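Local coordinates for protein alanine dehydrogenase (Archaeoglobus fulgidus, PDB 1OMO) that catalyses the reversible, NAD-dependent oxidative deamination of alanine to pyruvate and works as a homodimer, at residues 21-26 with 297-302; 59-64 with 304-309; 126-131 with 142-147; 152-157 with 185-190. All blocks are in the same frame, centred on the assembly; numbering follows the deposited sequence.

Contact 1: residues 21-26 with 297-302; sequences MNAVEE and DVAVAK
A23 and A299 meet methyl to methyl where helix 17-32 passes helix 294-311, with CB of A23 4.1 Å from CB of A299. The segment axes come within 8.6 Å and run roughly antiparallel, at 140°; with only a methyl on each side, the alanines suit so close a pass. A second apolar patch is made by V300, whose CG2 branch reaches CG2 of V24 at 4.4 Å, one branched tip against the other. The same V300 CG2 also borders A23 CB, so the branched valine reaches across beside the alanine pair.

One contact is with backbone: A299 CB rests 3.8 Å from the carbonyl O of A23. No hydrogen bond crosses between the two segments, whose amides are spent along their own turns, as from E25 N to M21 O.

The charged groups point away from this seam. D297, buried and with its CB directed away from helix 17-32, forms salt bridges with R108, an NAD-binding residue, and with K65, the probable proton donor/acceptor. V24 packs on the side chain of R108, and E25 bonds to the hydroxyl of Y119.

The chemistry is therefore division of labour: the contact between these segments is apolar, made by small aliphatic groups that let the helices come close, while helix 294-311 presents, on another side, an acid to residues of the catalytic region.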
# COMPACT_ATOMS: atom_id res chain seq x y z
N MET A 21 -20.58 -13.45 -0.83
CA MET A 21 -20.25 -14.73 -1.45
C MET A 21 -20.19 -14.67 -2.96
O MET A 21 -19.31 -15.27 -3.59
CB MET A 21 -21.22 -15.83 -1.01
CG MET A 21 -20.87 -16.43 0.37
SD MET A 21 -22.10 -17.48 1.18
CE MET A 21 -21.71 -18.99 0.40
N ASN A 22 -21.12 -13.94 -3.56
CA ASN A 22 -21.12 -13.82 -5.01
C ASN A 22 -19.92 -13.05 -5.51
O ASN A 22 -19.34 -13.42 -6.52
CB ASN A 22 -22.39 -13.13 -5.50
CG ASN A 22 -23.57 -14.06 -5.51
OD1 ASN A 22 -24.73 -13.62 -5.50
ND2 ASN A 22 -23.30 -15.36 -5.55
N ALA A 23 -19.58 -11.98 -4.78
CA ALA A 23 -18.45 -11.12 -5.13
C ALA A 23 -17.12 -11.84 -4.99
O ALA A 23 -16.26 -11.74 -5.85
CB ALA A 23 -18.46 -9.86 -4.25
N VAL A 24 -16.96 -12.60 -3.91
CA VAL A 24 -15.72 -13.31 -3.68
C VAL A 24 -15.53 -14.42 -4.71
O VAL A 24 -14.42 -14.66 -5.18
CB VAL A 24 -15.64 -13.87 -2.22
CG1 VAL A 24 -14.41 -14.76 -2.02
CG2 VAL A 24 -15.56 -12.71 -1.26
N GLU A 25 -16.62 -15.08 -5.07
CA GLU A 25 -16.55 -16.14 -6.07
C GLU A 25 -16.12 -15.58 -7.44
O GLU A 25 -15.21 -16.13 -8.11
CB GLU A 25 -17.91 -16.84 -6.19
CG GLU A 25 -17.92 -17.99 -7.22
CD GLU A 25 -19.10 -18.93 -7.02
OE1 GLU A 25 -20.19 -18.44 -6.65
OE2 GLU A 25 -18.96 -20.14 -7.24
N GLU A 26 -16.74 -14.48 -7.86
CA GLU A 26 -16.39 -13.86 -9.15
C GLU A 26 -14.95 -13.33 -9.11
O GLU A 26 -14.20 -13.42 -10.07
CB GLU A 26 -17.42 -12.76 -9.48
CG GLU A 26 -17.20 -12.03 -10.79
CD GLU A 26 -17.26 -12.92 -12.04
OE1 GLU A 26 -17.19 -12.35 -13.14
OE2 GLU A 26 -17.38 -14.16 -11.94
N ASP A 297 -11.14 -8.01 -0.91
CA ASP A 297 -11.47 -6.75 -0.23
C ASP A 297 -12.01 -5.72 -1.25
O ASP A 297 -12.97 -5.03 -0.98
CB ASP A 297 -10.24 -6.23 0.51
CG ASP A 297 -9.74 -7.19 1.55
OD1 ASP A 297 -10.57 -7.63 2.35
OD2 ASP A 297 -8.52 -7.50 1.59
N VAL A 298 -11.40 -5.61 -2.43
CA VAL A 298 -11.92 -4.66 -3.42
C VAL A 298 -13.31 -5.07 -3.95
O VAL A 298 -14.24 -4.23 -3.98
CB VAL A 298 -10.95 -4.46 -4.60
CG1 VAL A 298 -11.56 -3.48 -5.62
CG2 VAL A 298 -9.62 -3.88 -4.07
N ALA A 299 -13.45 -6.34 -4.33
CA ALA A 299 -14.73 -6.86 -4.83
C ALA A 299 -15.83 -6.51 -3.83
O ALA A 299 -16.86 -5.91 -4.16
CB ALA A 299 -14.66 -8.38 -5.01
N VAL A 300 -15.59 -6.88 -2.59
CA VAL A 300 -16.55 -6.61 -1.57
C VAL A 300 -16.74 -5.11 -1.30
O VAL A 300 -17.84 -4.68 -0.99
CB VAL A 300 -16.16 -7.35 -0.28
CG1 VAL A 300 -16.51 -6.52 0.91
CG2 VAL A 300 -16.90 -8.70 -0.22
N ALA A 301 -15.68 -4.31 -1.38
CA ALA A 301 -15.85 -2.88 -1.15
C ALA A 301 -16.71 -2.25 -2.27
O ALA A 301 -17.46 -1.28 -2.04
CB ALA A 301 -14.48 -2.20 -1.05
N LYS A 302 -16.60 -2.80 -3.48
CA LYS A 302 -17.39 -2.31 -4.60
C LYS A 302 -18.89 -2.45 -4.29
O LYS A 302 -19.70 -1.57 -4.63
CB LYS A 302 -17.08 -3.07 -5.88
CG LYS A 302 -18.32 -3.11 -6.81
CD LYS A 302 -18.03 -3.58 -8.21
CE LYS A 302 -19.27 -3.41 -9.11
NZ LYS A 302 -18.90 -3.56 -10.54

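Contact 2: residues 59-64 with 304-309; sequences MGYAGL and VYENAL
Y61 reaches from the start of strand 61-69 to the side chains of Y305 and E306 on helix 294-311. Its CB already points at the helix, and with CG anti to the carbonyl carbon (chi1 -69°) the ring extends across the gap. Within the ring, CE2 lies 3.9 Å from CD1 of Y305, the two tyrosine side chains crossing at about a right angle. On the other side CE1 has OE1 of E306 at 3.5 Å, near the plane of the ring at its edge, while CD of K302 also packs on CE1. At the tip, the Y61 hydroxyl donates to E306 OE1 at 2.7 Å. OE1 receives it on its anti lone pair, and ring and carboxylate planes are turned 57° apart. The same OH sits at the edge of the Y305 ring, in its plane, 3.8 Å from CD1, and 3.4 Å from CG of E306.

The glutamate arrives with an extended chain beyond CG, long enough to bring its carboxylate up beside the phenol. L309 CG lies over one face of the Y305 ring, toward the rim.

A phenylalanine at Y61 would probably keep the ring packing but leave E306 OE1 without its phenolic donor and its carboxylate looser to turn.

Near the surface, a neutral hydroxyl thus meets a carboxylate in a short bond that the acceptor's negative charge is likely to strengthen, joining the start of strand 61-69 to helix 294-311, with K302 only a long, weak ion-pair partner of the glutamate.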
# COMPACT_ATOMS: atom_id res chain seq x y z
N MET A 59 -13.29 -5.89 -11.48
CA MET A 59 -14.69 -5.53 -11.46
C MET A 59 -14.91 -4.04 -11.65
O MET A 59 -15.93 -3.51 -11.23
CB MET A 59 -15.32 -5.97 -10.13
CG MET A 59 -15.05 -7.42 -9.81
SD MET A 59 -15.70 -7.84 -8.21
CE MET A 59 -16.08 -9.55 -8.46
N GLY A 60 -13.96 -3.37 -12.27
CA GLY A 60 -14.12 -1.97 -12.53
C GLY A 60 -13.66 -0.99 -11.48
O GLY A 60 -13.84 0.22 -11.64
N TYR A 61 -13.09 -1.49 -10.38
CA TYR A 61 -12.59 -0.60 -9.33
C TYR A 61 -11.17 -0.91 -8.96
O TYR A 61 -10.60 -1.93 -9.35
CB TYR A 61 -13.42 -0.72 -8.06
CG TYR A 61 -14.80 -0.17 -8.18
CD1 TYR A 61 -15.78 -0.86 -8.88
CD2 TYR A 61 -15.14 1.03 -7.57
CE1 TYR A 61 -17.07 -0.37 -8.96
CE2 TYR A 61 -16.44 1.54 -7.63
CZ TYR A 61 -17.40 0.82 -8.32
OH TYR A 61 -18.71 1.26 -8.32
N ALA A 62 -10.58 0.01 -8.22
CA ALA A 62 -9.23 -0.20 -7.75
C ALA A 62 -9.32 0.25 -6.31
O ALA A 62 -10.20 1.03 -5.97
CB ALA A 62 -8.23 0.64 -8.53
N GLY A 63 -8.45 -0.28 -5.46
CA GLY A 63 -8.47 0.13 -4.05
C GLY A 63 -7.29 -0.41 -3.28
O GLY A 63 -6.57 -1.28 -3.76
N LEU A 64 -7.09 0.12 -2.08
CA LEU A 64 -6.00 -0.37 -1.25
C LEU A 64 -6.48 -0.56 0.18
O LEU A 64 -7.03 0.37 0.75
CB LEU A 64 -4.81 0.61 -1.25
CG LEU A 64 -3.70 0.05 -0.31
CD1 LEU A 64 -2.35 0.25 -0.92
CD2 LEU A 64 -3.76 0.71 1.06
N VAL A 304 -20.32 -2.58 -1.27
CA VAL A 304 -20.66 -1.66 -0.18
C VAL A 304 -20.80 -0.25 -0.73
O VAL A 304 -21.69 0.52 -0.32
CB VAL A 304 -19.53 -1.63 0.88
CG1 VAL A 304 -19.71 -0.41 1.80
CG2 VAL A 304 -19.54 -2.91 1.69
N TYR A 305 -19.89 0.12 -1.65
CA TYR A 305 -19.94 1.48 -2.20
C TYR A 305 -21.22 1.74 -3.01
O TYR A 305 -21.90 2.73 -2.80
CB TYR A 305 -18.68 1.78 -3.04
CG TYR A 305 -18.69 3.15 -3.71
CD1 TYR A 305 -18.79 3.26 -5.09
CD2 TYR A 305 -18.66 4.33 -2.96
CE1 TYR A 305 -18.87 4.51 -5.73
CE2 TYR A 305 -18.74 5.58 -3.58
CZ TYR A 305 -18.85 5.66 -4.98
OH TYR A 305 -18.93 6.87 -5.60
N GLU A 306 -21.57 0.83 -3.92
CA GLU A 306 -22.76 1.00 -4.74
C GLU A 306 -24.01 0.90 -3.88
O GLU A 306 -24.98 1.61 -4.12
CB GLU A 306 -22.77 -0.03 -5.88
CG GLU A 306 -21.61 0.24 -6.85
CD GLU A 306 -21.45 -0.79 -7.94
OE1 GLU A 306 -20.58 -0.59 -8.81
OE2 GLU A 306 -22.18 -1.80 -7.93
N ASN A 307 -24.02 0.05 -2.87
CA ASN A 307 -25.20 -0.02 -2.04
C ASN A 307 -25.30 1.24 -1.20
O ASN A 307 -26.38 1.62 -0.78
CB ASN A 307 -25.17 -1.22 -1.12
CG ASN A 307 -25.56 -2.49 -1.83
OD1 ASN A 307 -26.20 -2.45 -2.87
ND2 ASN A 307 -25.20 -3.63 -1.26
N ALA A 308 -24.16 1.87 -0.94
CA ALA A 308 -24.13 3.08 -0.16
C ALA A 308 -24.74 4.24 -0.99
O ALA A 308 -25.51 5.05 -0.45
CB ALA A 308 -22.70 3.41 0.26
N LEU A 309 -24.40 4.34 -2.28
CA LEU A 309 -24.99 5.40 -3.09
C LEU A 309 -26.52 5.20 -3.07
O LEU A 309 -27.28 6.14 -2.80
CB LEU A 309 -24.50 5.32 -4.51
CG LEU A 309 -22.98 5.40 -4.57
CD1 LEU A 309 -22.56 5.29 -6.02
CD2 LEU A 309 -22.48 6.71 -3.98

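Contact 3: residues 126-131 with 142-147; sequences SVFGFI and EALRRV
L144 brings its CD1 methyl to two phenylalanines of strand 127-131, lying 3.8 Å from CD2 of F128 and 4.2 Å from CZ of F130. Being alternate residues of the strand, both aromatics point to the same side, and they share nearly one rotamer, CG anti to the carbonyl carbon (chi1 -70° in F128). The leucine has the same kind of first torsion, and chi2 of 167° then carries CD1 away from its own helix toward the two rings. The forked tip suits the place: CD1 reaches both rings, and CD2 adds a second contact on F128, 4.1 Å from its CE2.

Off the contact, E142, R145 and R146 form a salt-bridge network. E142 OE2 accepts from R145 NE at 2.9 Å, from R145 NH2, and from R146 NH2 at 2.8 Å. R145 grips it side-on with the oxygen in its guanidinium plane; R146 comes to the anti lone pair and also bonds to E142 O, from above the carbonyl plane.

The contact packs helix 135-147 onto the first strand of a beta-alpha-beta unit completed by strand 152-156. V192 of strand 190-193 touches L144 and F130, F166 meets the F130 ring, and M21 of helix 17-32 lies against V147.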
# COMPACT_ATOMS: atom_id res chain seq x y z
N SER A 126 -22.66 -33.02 6.17
CA SER A 126 -23.69 -32.63 7.11
C SER A 126 -23.14 -32.37 8.50
O SER A 126 -23.78 -31.67 9.29
CB SER A 126 -24.74 -33.73 7.21
OG SER A 126 -24.10 -34.94 7.52
N VAL A 127 -22.00 -32.99 8.83
CA VAL A 127 -21.40 -32.79 10.13
C VAL A 127 -20.30 -31.76 9.97
O VAL A 127 -19.38 -31.96 9.19
CB VAL A 127 -20.83 -34.10 10.71
CG1 VAL A 127 -20.29 -33.85 12.11
CG2 VAL A 127 -21.94 -35.18 10.77
N PHE A 128 -20.42 -30.65 10.70
CA PHE A 128 -19.44 -29.59 10.61
C PHE A 128 -18.71 -29.41 11.91
O PHE A 128 -19.33 -29.17 12.93
CB PHE A 128 -20.12 -28.27 10.22
CG PHE A 128 -20.62 -28.26 8.80
CD1 PHE A 128 -21.72 -29.05 8.41
CD2 PHE A 128 -19.96 -27.51 7.83
CE1 PHE A 128 -22.14 -29.10 7.08
CE2 PHE A 128 -20.39 -27.57 6.49
CZ PHE A 128 -21.47 -28.37 6.13
N GLY A 129 -17.39 -29.53 11.85
CA GLY A 129 -16.56 -29.35 13.02
C GLY A 129 -15.79 -28.02 13.00
O GLY A 129 -15.28 -27.58 11.96
N PHE A 130 -15.71 -27.37 14.16
CA PHE A 130 -15.00 -26.12 14.29
C PHE A 130 -13.91 -26.19 15.36
O PHE A 130 -14.17 -26.47 16.55
CB PHE A 130 -15.97 -24.99 14.62
CG PHE A 130 -16.93 -24.67 13.50
CD1 PHE A 130 -18.03 -25.50 13.25
CD2 PHE A 130 -16.74 -23.54 12.70
CE1 PHE A 130 -18.93 -25.21 12.21
CE2 PHE A 130 -17.64 -23.23 11.65
CZ PHE A 130 -18.73 -24.07 11.41
N ILE A 131 -12.67 -25.97 14.94
CA ILE A 131 -11.55 -25.91 15.86
C ILE A 131 -11.31 -24.41 15.96
O ILE A 131 -10.76 -23.81 15.05
CB ILE A 131 -10.30 -26.58 15.29
CG1 ILE A 131 -10.60 -28.02 14.89
CG2 ILE A 131 -9.20 -26.54 16.31
CD1 ILE A 131 -11.19 -28.85 16.02
N GLU A 142 -21.86 -19.05 9.04
CA GLU A 142 -22.88 -18.37 8.27
C GLU A 142 -22.72 -18.54 6.76
O GLU A 142 -23.70 -18.67 6.05
CB GLU A 142 -22.92 -16.87 8.62
CG GLU A 142 -23.40 -16.57 10.01
CD GLU A 142 -24.89 -16.86 10.24
OE1 GLU A 142 -25.32 -16.86 11.42
OE2 GLU A 142 -25.63 -17.07 9.25
N ALA A 143 -21.50 -18.50 6.25
CA ALA A 143 -21.30 -18.69 4.83
C ALA A 143 -21.67 -20.14 4.45
O ALA A 143 -22.37 -20.37 3.44
CB ALA A 143 -19.87 -18.43 4.47
N LEU A 144 -21.21 -21.09 5.26
CA LEU A 144 -21.45 -22.50 5.01
C LEU A 144 -22.93 -22.88 5.01
O LEU A 144 -23.37 -23.75 4.23
CB LEU A 144 -20.69 -23.36 6.03
CG LEU A 144 -19.15 -23.42 5.93
CD1 LEU A 144 -18.56 -24.05 7.18
CD2 LEU A 144 -18.75 -24.24 4.68
N ARG A 145 -23.73 -22.26 5.87
CA ARG A 145 -25.11 -22.64 5.82
C ARG A 145 -25.81 -22.05 4.61
O ARG A 145 -26.95 -22.34 4.35
CB ARG A 145 -25.84 -22.34 7.12
CG ARG A 145 -25.93 -20.94 7.54
CD ARG A 145 -26.71 -20.92 8.83
NE ARG A 145 -27.05 -19.56 9.21
CZ ARG A 145 -28.15 -19.24 9.87
NH1 ARG A 145 -29.02 -20.17 10.21
NH2 ARG A 145 -28.36 -17.98 10.23
N ARG A 146 -25.12 -21.22 3.83
CA ARG A 146 -25.75 -20.71 2.62
C ARG A 146 -25.57 -21.82 1.60
O ARG A 146 -26.27 -21.87 0.61
CB ARG A 146 -25.06 -19.45 2.11
CG ARG A 146 -25.78 -18.15 2.43
CD ARG A 146 -25.91 -17.95 3.91
NE ARG A 146 -26.41 -16.62 4.22
CZ ARG A 146 -26.42 -16.10 5.45
NH1 ARG A 146 -26.90 -14.86 5.64
NH2 ARG A 146 -25.96 -16.81 6.47
N VAL A 147 -24.64 -22.72 1.84
CA VAL A 147 -24.41 -23.76 0.85
C VAL A 147 -24.70 -25.19 1.27
O VAL A 147 -24.75 -26.10 0.43
CB VAL A 147 -22.94 -23.67 0.28
CG1 VAL A 147 -22.80 -22.41 -0.61
CG2 VAL A 147 -21.92 -23.59 1.40

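Contact 4: residues 152-157 with 185-190; sequences EVKAYD and ASRCDV. With NAD (nicotinamide-adenine-dinucleotide), chain D.
K154 lays its aliphatic chain over A185 and the backbone of R187, CB 3.9 Å from CA of A185 and CD 3.6 Å from O of R187. The chain bends at chi3 (112°), which brings the ammonium group to the R187 carbonyl, where NZ donates to O at 2.8 Å, in the carbonyl plane. A lysine suits the spot because its methylenes cover the loop while its charge pairs with E184 in a salt bridge. R187 has its own acids, E208 and again E184. An alanine at K154 would probably leave the R187 carbonyl without this donor, E184 without one of its cations, and a gap over the loop.

Further along the strand, Y156 CB touches A185 CB at 4.1 Å, the small alanine methyl lying against the tyrosine CB. The tyrosine ring leads on to the adenine, its CE1 near C2A of NAD. D157 grips the adenosine ribose with both oxygens: OD1 accepts from NAD O3B at 2.7 Å and OD2 from O2B at 2.6 Å. Backbone amides of C133 and R159 bond to the same carboxylate.

An acid at the end of the second strand holding both ribose hydroxyls is the hallmark of NAD-binding Rossmann folds, consistent with this enzyme's inability to use NADP.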
# COMPACT_ATOMS: atom_id res chain seq x y z
N GLU A 152 -25.19 -31.24 11.90
CA GLU A 152 -24.66 -31.17 13.25
C GLU A 152 -23.39 -30.35 13.35
O GLU A 152 -22.55 -30.40 12.45
CB GLU A 152 -24.37 -32.57 13.77
CG GLU A 152 -23.87 -32.55 15.21
CD GLU A 152 -23.22 -33.86 15.62
OE1 GLU A 152 -22.85 -34.02 16.80
OE2 GLU A 152 -23.08 -34.74 14.75
N VAL A 153 -23.24 -29.63 14.45
CA VAL A 153 -22.06 -28.82 14.71
C VAL A 153 -21.34 -29.36 15.94
O VAL A 153 -21.95 -29.60 16.98
CB VAL A 153 -22.45 -27.33 14.91
CG1 VAL A 153 -21.27 -26.54 15.57
CG2 VAL A 153 -22.81 -26.72 13.53
N LYS A 154 -20.03 -29.58 15.80
CA LYS A 154 -19.18 -30.03 16.89
C LYS A 154 -18.17 -28.90 17.14
O LYS A 154 -17.33 -28.63 16.28
CB LYS A 154 -18.49 -31.32 16.48
CG LYS A 154 -19.50 -32.42 16.13
CD LYS A 154 -18.83 -33.60 15.43
CE LYS A 154 -18.81 -34.84 16.27
NZ LYS A 154 -18.13 -35.89 15.47
N ALA A 155 -18.25 -28.25 18.30
CA ALA A 155 -17.37 -27.11 18.57
C ALA A 155 -16.31 -27.21 19.67
O ALA A 155 -16.61 -27.54 20.81
CB ALA A 155 -18.25 -25.88 18.84
N TYR A 156 -15.09 -26.87 19.32
CA TYR A 156 -14.00 -26.90 20.29
C TYR A 156 -13.19 -25.62 20.35
O TYR A 156 -12.73 -25.11 19.32
CB TYR A 156 -13.01 -28.01 19.98
CG TYR A 156 -11.72 -27.89 20.80
CD1 TYR A 156 -10.56 -27.31 20.26
CD2 TYR A 156 -11.69 -28.32 22.15
CE1 TYR A 156 -9.39 -27.16 21.04
CE2 TYR A 156 -10.53 -28.16 22.93
CZ TYR A 156 -9.39 -27.58 22.37
OH TYR A 156 -8.27 -27.41 23.15
N ASP A 157 -12.96 -25.12 21.56
CA ASP A 157 -12.12 -23.93 21.71
C ASP A 157 -11.37 -24.17 23.01
O ASP A 157 -11.91 -24.86 23.87
CB ASP A 157 -12.99 -22.66 21.81
CG ASP A 157 -12.20 -21.35 21.57
OD1 ASP A 157 -12.57 -20.56 20.66
OD2 ASP A 157 -11.22 -21.09 22.31
N ALA A 185 -14.28 -33.14 17.58
CA ALA A 185 -14.70 -32.07 16.67
C ALA A 185 -14.10 -32.29 15.29
O ALA A 185 -14.72 -31.96 14.31
CB ALA A 185 -14.26 -30.71 17.20
N SER A 186 -12.89 -32.83 15.25
CA SER A 186 -12.17 -33.10 13.99
C SER A 186 -12.80 -34.19 13.13
O SER A 186 -12.50 -34.31 11.94
CB SER A 186 -10.75 -33.53 14.29
OG SER A 186 -10.10 -32.53 15.03
N ARG A 187 -13.64 -34.99 13.76
CA ARG A 187 -14.34 -36.09 13.10
C ARG A 187 -15.59 -35.47 12.51
O ARG A 187 -16.56 -35.26 13.22
CB ARG A 187 -14.69 -37.15 14.16
CG ARG A 187 -15.61 -38.24 13.70
CD ARG A 187 -15.54 -39.41 14.67
NE ARG A 187 -14.21 -40.02 14.66
CZ ARG A 187 -13.48 -40.21 15.75
NH1 ARG A 187 -12.28 -40.77 15.64
NH2 ARG A 187 -13.95 -39.84 16.93
N CYS A 188 -15.56 -35.19 11.21
CA CYS A 188 -16.68 -34.53 10.55
C CYS A 188 -16.53 -34.61 9.05
O CYS A 188 -15.57 -35.18 8.56
CB CYS A 188 -16.71 -33.06 10.97
SG CYS A 188 -15.16 -32.21 10.58
N ASP A 189 -17.45 -34.02 8.30
CA ASP A 189 -17.32 -34.02 6.83
C ASP A 189 -16.58 -32.73 6.36
O ASP A 189 -15.81 -32.75 5.40
CB ASP A 189 -18.71 -34.07 6.16
CG ASP A 189 -19.60 -35.19 6.74
OD1 ASP A 189 -19.13 -36.34 6.83
OD2 ASP A 189 -20.76 -34.89 7.11
N VAL A 190 -16.82 -31.63 7.08
CA VAL A 190 -16.21 -30.32 6.82
C VAL A 190 -15.66 -29.83 8.16
O VAL A 190 -16.40 -29.68 9.14
CB VAL A 190 -17.29 -29.30 6.28
CG1 VAL A 190 -16.68 -27.90 6.10
CG2 VAL A 190 -17.86 -29.82 4.93
PA NAD D . -10.32 -14.63 17.81
O1A NAD D . -9.22 -14.37 18.77
O2A NAD D . -11.69 -14.00 18.05
O5B NAD D . -10.65 -16.20 17.42
C5B NAD D . -9.67 -17.30 17.64
C4B NAD D . -10.33 -18.29 18.63
O4B NAD D . -9.31 -19.37 18.75
C3B NAD D . -10.52 -17.82 20.15
O3B NAD D . -11.93 -17.98 20.58
C2B NAD D . -9.53 -18.66 20.98
O2B NAD D . -9.79 -18.91 22.31
C1B NAD D . -9.38 -19.91 20.05
N9A NAD D . -8.12 -20.58 20.19
C8A NAD D . -6.83 -20.11 20.36
N7A NAD D . -5.93 -21.07 20.42
C5A NAD D . -6.56 -22.23 20.30
C6A NAD D . -6.08 -23.61 20.28
N6A NAD D . -4.82 -23.91 20.43
N1A NAD D . -7.07 -24.56 20.12
C2A NAD D . -8.39 -24.28 19.98
N3A NAD D . -8.90 -22.96 19.99
C4A NAD D . -7.94 -21.97 20.14
O3 NAD D . -10.00 -14.35 16.20
PN NAD D . -10.90 -14.43 14.75
O1N NAD D . -12.21 -15.10 15.07
O2N NAD D . -10.82 -13.08 14.06
O5D NAD D . -9.91 -15.54 13.96
C5D NAD D . -8.41 -15.15 14.19
C4D NAD D . -7.47 -15.96 13.35
O4D NAD D . -7.92 -15.81 11.89
C3D NAD D . -5.99 -15.48 13.35
O3D NAD D . -5.07 -16.54 13.03
C2D NAD D . -6.06 -14.39 12.28
O2D NAD D . -4.83 -13.81 11.96
C1D NAD D . -6.83 -15.17 11.12
N1N NAD D . -7.61 -14.42 10.08
C2N NAD D . -7.29 -14.86 8.72
C3N NAD D . -8.16 -14.31 7.71
C7N NAD D . -7.77 -14.79 6.18
O7N NAD D . -8.12 -14.05 5.22
N7N NAD D . -7.10 -15.98 6.03
C4N NAD D . -9.25 -13.44 7.91
C5N NAD D . -9.46 -13.10 9.31
C6N NAD D . -8.67 -13.58 10.36

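In the fold
Contacts 1 and 2 share helix 294-311, and their centres lie 10 Å apart; K302 NZ, 3.1 Å from M59 O, probably hydrogen-bonds across from one to the other. Contacts 3 and 4, with centres 9 Å apart, belong to neighbouring strands of the Rossmann sheet, joined by F128 N and E152 O at 2.8 Å. M21 links the two pairs, its CE 3.4 Å from A143 O. NAD lies nearer some contacts than others: the side chain of V24 in contact 1 is about 10 Å from it and that of F130 in contact 3 about 9 Å, whereas contact 4 binds it directly. The V300 side chain is about 9 Å from that of K65. Contacts 2 and 4 are the furthest apart, centres about 36 Å, contact 2 lying away from the active site.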